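Local coordinates for YueI protein (Bacillus subtilis, PDB 2OHW) that is of unknown function but folds as a compact alpha/beta domain of the DUF1694 family, with helices packed around a four-stranded mixed beta-sheet, at residues R26-L30 against T102-V107; V65-G71 against V90-V95. One frame throughout, in Å; residues are numbered along the deposited sequence.

Both contacts build on the same mixed sheet, in which strands 104-110 and 65-70 are neighbours. Contact 1, buried near the centre of the chain, brings the end of helix 22-28 onto the start of strand 104-110 and relies on apolar side chains, with one hydroxyl-to-carbonyl hydrogen bond. Contact 2, partly buried, pairs strand 65-70 with the outermost strand 92-95, and five backbone hydrogen bonds define it; most of its exposed residues belong to 90-95. Along the chain it is nested within the loop that contact 1 closes. The two meet where Val107 O lies 2.8 Å from Leu68 N and Gly105 O lies 2.9 Å from Asn70 N, probable hydrogen bonds between the inner strands.

Contact 1: residues R26-L30 against T102-V107; sequences RHLFL and TPLGIV
The hydroxyl of Thr102 bridges two backbones, at the end of a helix and the entry to a strand: OG1 donates to Leu28 O at 2.7 Å and accepts from Leu104 N at 3.2 Å, the latter closing an ST turn. Thr102 (chi1 t) lies opposite Leu28, their CA atoms 5.4 Å apart. Helix 22-28 stops here; Phe29 is the first residue to leave helical angles (phi/psi -95/35), and Leu30 adopts a left-handed conformation (56/37) that directs its CB toward 102-107. Leu30 (m, t) then lies along the partner segment, CD2 3.8 Å from Thr102 CG2 and CD1 3.8 Å from Val107 CG2. Strand 104-110 is broken by a classic beta bulge, with Gly105 and Ile106 both facing Leu41 of strand 37-42, and the chain turns a corner at Gly105. The CA-to-CB bonds of Leu104 (m, t) and Val107 (chi1 t) both point toward 26-30, whereas that of Ile106 points away, and its side chain packs on Leu67 of strand 65-70. Leu104 CD1 is the hub of the apolar cluster, 3.5 Å from Phe29 CD1 and 3.9 Å from Leu28 CD1; Leu28 (t, p) also sets CD1 3.9 Å from Pro103 CD. Val107 CG2 approaches the edge of the Phe29 ring, 4.4 Å from CD1, and beyond the cluster Tyr10 of helix 5-12 packs on Leu28 and Phe29.

Contact 2: residues V65-G71 against V90-V95; sequences VTLLING and VPFKIV
Strands 65-70 and 92-95 are the parallel pair of a beta-alpha-beta unit whose connecting helix, 75-87, covers one face of the sheet. Their short axes approach to 4.7 Å and cross at -24°, and the register pairs Leu67 with Phe92, Leu68 with Lys93, Ile69 with Ile94 and Asn70 with Val95. Ile69, the residue most covered by the contact, is extended (phi/psi -125/132) and bonds through both its backbone N and O: its N donates to Lys93 O at 2.9 Å, and its O accepts from Val95 N at 2.8 Å. Its side chain (m, t) joins those of Leu67, Phe92 and Ile94 on the helix-covered face, CD1 resting 4.1 Å from Phe92 CD1 and CB 4.4 Å from Ile94 CG1; Tyr78 of the helix touches both isoleucines. Lys93 continues the ladder, its N donating to Leu67 O at 2.9 Å, while Leu67 N reaches Pro91 O, also at 2.9 Å. On the opposite face Lys93 (m, t, t, t) leans back toward the Thr66 end of strand 65-70, CB 4.0 Å from Leu68 CD2 and CG 3.9 Å from Thr66 CG2. Val95 (chi1 t) shares that face, CG2 4.3 Å from Leu68 CB. Before the ladder begins, Val90 sets CG1 3.9 Å from Val65 CG2. After it, Gly71 turns out of the strand (-64/-9), where a CB would clash with Val95 O, the very atom that accepts the last hydrogen bond, from Gly71 N at 2.9 Å.

Contact 1: residues R26-L30 against T102-V107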
loop_
_atom_site.group_PDB
_atom_site.type_symbol
_atom_site.label_atom_id
_atom_site.label_comp_id
_atom_site.label_asym_id
_atom_site.label_seq_id
_atom_site.Cartn_x
_atom_site.Cartn_y
_atom_site.Cartn_z
ATOM N N ARG A 26 -4.790 -10.635 -1.662
ATOM C CA ARG A 26 -4.276 -10.583 -0.301
ATOM C C ARG A 26 -2.765 -10.721 -0.273
ATOM O O ARG A 26 -2.088 -10.065 0.521
ATOM C CB ARG A 26 -4.928 -11.657 0.571
ATOM C CG ARG A 26 -6.421 -11.446 0.780
ATOM C CD ARG A 26 -6.934 -12.318 1.919
ATOM N NE ARG A 26 -8.387 -12.382 1.925
ATOM C CZ ARG A 26 -9.177 -11.498 2.522
ATOM N NH1 ARG A 26 -8.661 -10.453 3.167
ATOM N NH2 ARG A 26 -10.494 -11.656 2.467
ATOM N N HIS A 27 -2.233 -11.570 -1.149
ATOM C CA HIS A 27 -0.788 -11.752 -1.219
ATOM C C HIS A 27 -0.043 -10.524 -1.749
ATOM O O HIS A 27 1.127 -10.333 -1.419
ATOM C CB HIS A 27 -0.431 -13.000 -2.022
ATOM C CG HIS A 27 -0.905 -14.277 -1.391
ATOM N ND1 HIS A 27 -1.498 -15.289 -2.114
ATOM C CD2 HIS A 27 -0.869 -14.704 -0.106
ATOM C CE1 HIS A 27 -1.806 -16.286 -1.302
ATOM N NE2 HIS A 27 -1.437 -15.955 -0.077
ATOM N N LEU A 28 -0.709 -9.705 -2.567
ATOM C CA LEU A 28 -0.122 -8.442 -3.041
ATOM C C LEU A 28 -0.294 -7.306 -2.016
ATOM O O LEU A 28 0.664 -6.578 -1.712
ATOM C CB LEU A 28 -0.706 -8.028 -4.395
ATOM C CG LEU A 28 -0.248 -6.666 -4.960
ATOM C CD1 LEU A 28 1.246 -6.569 -5.180
ATOM C CD2 LEU A 28 -0.981 -6.373 -6.270
ATOM N N PHE A 29 -1.522 -7.156 -1.513
ATOM C CA PHE A 29 -1.901 -5.996 -0.711
ATOM C C PHE A 29 -1.787 -6.170 0.806
ATOM O O PHE A 29 -2.585 -5.604 1.574
ATOM C CB PHE A 29 -3.302 -5.520 -1.111
ATOM C CG PHE A 29 -3.379 -5.008 -2.531
ATOM C CD1 PHE A 29 -2.799 -3.786 -2.873
ATOM C CD2 PHE A 29 -4.038 -5.732 -3.509
ATOM C CE1 PHE A 29 -2.868 -3.314 -4.193
ATOM C CE2 PHE A 29 -4.124 -5.262 -4.821
ATOM C CZ PHE A 29 -3.531 -4.059 -5.164
ATOM N N LEU A 30 -0.779 -6.937 1.226
ATOM C CA LEU A 30 -0.465 -7.104 2.657
ATOM C C LEU A 30 -1.663 -7.613 3.453
ATOM O O LEU A 30 -1.873 -7.228 4.611
ATOM C CB LEU A 30 0.073 -5.792 3.256
ATOM C CG LEU A 30 1.377 -5.264 2.649
ATOM C CD1 LEU A 30 1.717 -3.876 3.208
ATOM C CD2 LEU A 30 2.514 -6.236 2.898
ATOM N N THR A 102 6.070 -9.307 -1.775
ATOM C CA THR A 102 5.270 -8.296 -2.439
ATOM C C THR A 102 6.121 -7.048 -2.593
ATOM O O THR A 102 6.888 -6.721 -1.701
ATOM C CB THR A 102 3.969 -7.950 -1.659
ATOM O OG1 THR A 102 3.326 -6.846 -2.306
ATOM C CG2 THR A 102 4.260 -7.526 -0.207
ATOM N N PRO A 103 5.964 -6.329 -3.713
ATOM C CA PRO A 103 6.725 -5.090 -3.885
ATOM C C PRO A 103 6.112 -3.920 -3.120
ATOM O O PRO A 103 6.680 -2.840 -3.124
ATOM C CB PRO A 103 6.592 -4.825 -5.387
ATOM C CG PRO A 103 5.260 -5.392 -5.734
ATOM C CD PRO A 103 5.109 -6.617 -4.881
ATOM N N LEU A 104 4.948 -4.119 -2.502
ATOM C CA LEU A 104 4.269 -3.022 -1.786
ATOM C C LEU A 104 4.851 -2.850 -0.394
ATOM O O LEU A 104 5.046 -3.836 0.327
ATOM C CB LEU A 104 2.746 -3.239 -1.752
ATOM C CG LEU A 104 2.153 -3.289 -3.172
ATOM C CD1 LEU A 104 0.657 -3.358 -3.104
ATOM C CD2 LEU A 104 2.597 -2.097 -4.032
ATOM N N GLY A 105 5.101 -1.600 -0.014
ATOM C CA GLY A 105 5.665 -1.244 1.291
ATOM C C GLY A 105 4.604 -0.837 2.293
ATOM O O GLY A 105 4.686 -1.178 3.465
ATOM N N ILE A 106 3.602 -0.104 1.825
ATOM C CA ILE A 106 2.536 0.395 2.681
ATOM C C ILE A 106 1.237 0.248 1.917
ATOM O O ILE A 106 1.209 0.464 0.689
ATOM C CB ILE A 106 2.792 1.880 3.070
ATOM C CG1 ILE A 106 3.714 1.925 4.297
ATOM C CG2 ILE A 106 1.499 2.672 3.214
ATOM C CD1 ILE A 106 4.209 3.291 4.635
ATOM N N VAL A 107 0.192 -0.191 2.617
ATOM C CA VAL A 107 -1.163 -0.221 2.054
ATOM C C VAL A 107 -2.095 0.414 3.075
ATOM O O VAL A 107 -2.090 0.023 4.241
ATOM C CB VAL A 107 -1.634 -1.667 1.766
ATOM C CG1 VAL A 107 -3.093 -1.701 1.329
ATOM C CG2 VAL A 107 -0.754 -2.327 0.701
#

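Contact 2: residues V65-G71 against V90-V95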
loop_
_atom_site.group_PDB
_atom_site.type_symbol
_atom_site.label_atom_id
_atom_site.label_comp_id
_atom_site.label_asym_id
_atom_site.label_seq_id
_atom_site.Cartn_x
_atom_site.Cartn_y
_atom_site.Cartn_z
ATOM N N VAL A 65 -9.902 3.252 8.489
ATOM C CA VAL A 65 -8.845 2.606 7.720
ATOM C C VAL A 65 -7.739 2.161 8.665
ATOM O O VAL A 65 -7.664 2.615 9.816
ATOM C CB VAL A 65 -8.257 3.511 6.600
ATOM C CG1 VAL A 65 -9.337 3.910 5.586
ATOM C CG2 VAL A 65 -7.534 4.733 7.169
ATOM N N THR A 66 -6.895 1.270 8.159
ATOM C CA THR A 66 -5.692 0.836 8.857
ATOM C C THR A 66 -4.496 1.079 7.947
ATOM O O THR A 66 -4.584 0.900 6.732
ATOM C CB THR A 66 -5.775 -0.652 9.222
ATOM O OG1 THR A 66 -6.966 -0.890 9.994
ATOM C CG2 THR A 66 -4.558 -1.112 10.032
ATOM N N LEU A 67 -3.382 1.468 8.551
ATOM C CA LEU A 67 -2.113 1.531 7.850
ATOM C C LEU A 67 -1.382 0.179 7.966
ATOM O O LEU A 67 -0.939 -0.211 9.055
ATOM C CB LEU A 67 -1.270 2.675 8.428
ATOM C CG LEU A 67 0.169 2.752 7.929
ATOM C CD1 LEU A 67 0.173 3.077 6.452
ATOM C CD2 LEU A 67 0.969 3.787 8.723
ATOM N N LEU A 68 -1.282 -0.541 6.850
ATOM C CA LEU A 68 -0.578 -1.820 6.785
ATOM C C LEU A 68 0.847 -1.560 6.282
ATOM O O LEU A 68 1.030 -0.846 5.279
ATOM C CB LEU A 68 -1.283 -2.769 5.820
ATOM C CG LEU A 68 -2.767 -3.081 6.107
ATOM C CD1 LEU A 68 -3.330 -4.026 5.052
ATOM C CD2 LEU A 68 -2.927 -3.692 7.496
ATOM N N ILE A 69 1.836 -2.130 6.983
ATOM C CA ILE A 69 3.253 -1.886 6.699
ATOM C C ILE A 69 3.925 -3.228 6.462
ATOM O O ILE A 69 3.764 -4.161 7.252
ATOM C CB ILE A 69 3.920 -1.194 7.887
ATOM C CG1 ILE A 69 3.304 0.181 8.116
ATOM C CG2 ILE A 69 5.433 -1.075 7.678
ATOM C CD1 ILE A 69 3.517 0.690 9.541
ATOM N N ASN A 70 4.697 -3.322 5.387
ATOM C CA ASN A 70 5.457 -4.507 5.069
ATOM C C ASN A 70 6.611 -4.696 6.054
ATOM O O ASN A 70 7.531 -3.886 6.082
ATOM C CB ASN A 70 6.020 -4.352 3.652
ATOM C CG ASN A 70 6.626 -5.613 3.123
ATOM O OD1 ASN A 70 7.173 -6.419 3.882
ATOM N ND2 ASN A 70 6.560 -5.789 1.806
ATOM N N GLY A 71 6.567 -5.776 6.840
ATOM C CA GLY A 71 7.588 -6.078 7.847
ATOM C C GLY A 71 8.982 -6.342 7.302
ATOM O O GLY A 71 9.940 -6.426 8.084
ATOM N N VAL A 90 -5.409 6.861 13.134
ATOM C CA VAL A 90 -5.422 5.659 12.305
ATOM C C VAL A 90 -4.499 4.607 12.913
ATOM O O VAL A 90 -3.313 4.880 13.125
ATOM C CB VAL A 90 -4.954 5.976 10.857
ATOM C CG1 VAL A 90 -4.823 4.692 10.006
ATOM C CG2 VAL A 90 -5.906 6.944 10.183
ATOM N N PRO A 91 -5.029 3.403 13.166
ATOM C CA PRO A 91 -4.176 2.341 13.692
ATOM C C PRO A 91 -3.233 1.816 12.620
ATOM O O PRO A 91 -3.505 1.972 11.432
ATOM C CB PRO A 91 -5.181 1.265 14.102
ATOM C CG PRO A 91 -6.323 1.464 13.204
ATOM C CD PRO A 91 -6.418 2.952 12.984
ATOM N N PHE A 92 -2.131 1.214 13.044
ATOM C CA PHE A 92 -1.243 0.555 12.102
ATOM C C PHE A 92 -0.974 -0.886 12.487
ATOM O O PHE A 92 -1.104 -1.280 13.662
ATOM C CB PHE A 92 0.072 1.323 11.959
ATOM C CG PHE A 92 0.947 1.290 13.185
ATOM C CD1 PHE A 92 1.899 0.288 13.334
ATOM C CD2 PHE A 92 0.859 2.282 14.160
ATOM C CE1 PHE A 92 2.723 0.245 14.450
ATOM C CE2 PHE A 92 1.696 2.241 15.298
ATOM C CZ PHE A 92 2.616 1.233 15.428
ATOM N N LYS A 93 -0.578 -1.660 11.487
ATOM C CA LYS A 93 -0.217 -3.065 11.677
ATOM C C LYS A 93 1.031 -3.339 10.868
ATOM O O LYS A 93 1.092 -2.995 9.691
ATOM C CB LYS A 93 -1.358 -3.989 11.217
ATOM C CG LYS A 93 -2.669 -3.837 12.002
ATOM C CD LYS A 93 -3.666 -4.978 11.716
ATOM C CE LYS A 93 -4.966 -4.778 12.500
ATOM N NZ LYS A 93 -6.066 -5.693 12.073
ATOM N N ILE A 94 2.028 -3.949 11.493
ATOM C CA ILE A 94 3.188 -4.429 10.755
ATOM C C ILE A 94 2.918 -5.875 10.328
ATOM O O ILE A 94 2.727 -6.773 11.166
ATOM C CB ILE A 94 4.498 -4.281 11.573
ATOM C CG1 ILE A 94 4.789 -2.794 11.841
ATOM C CG2 ILE A 94 5.653 -4.907 10.819
ATOM C CD1 ILE A 94 5.616 -2.530 13.088
ATOM N N VAL A 95 2.823 -6.077 9.020
ATOM C CA VAL A 95 2.456 -7.371 8.453
ATOM C C VAL A 95 3.716 -8.227 8.302
ATOM O O VAL A 95 4.620 -7.877 7.543
ATOM C CB VAL A 95 1.679 -7.184 7.120
ATOM C CG1 VAL A 95 1.288 -8.539 6.511
ATOM C CG2 VAL A 95 0.457 -6.331 7.355
#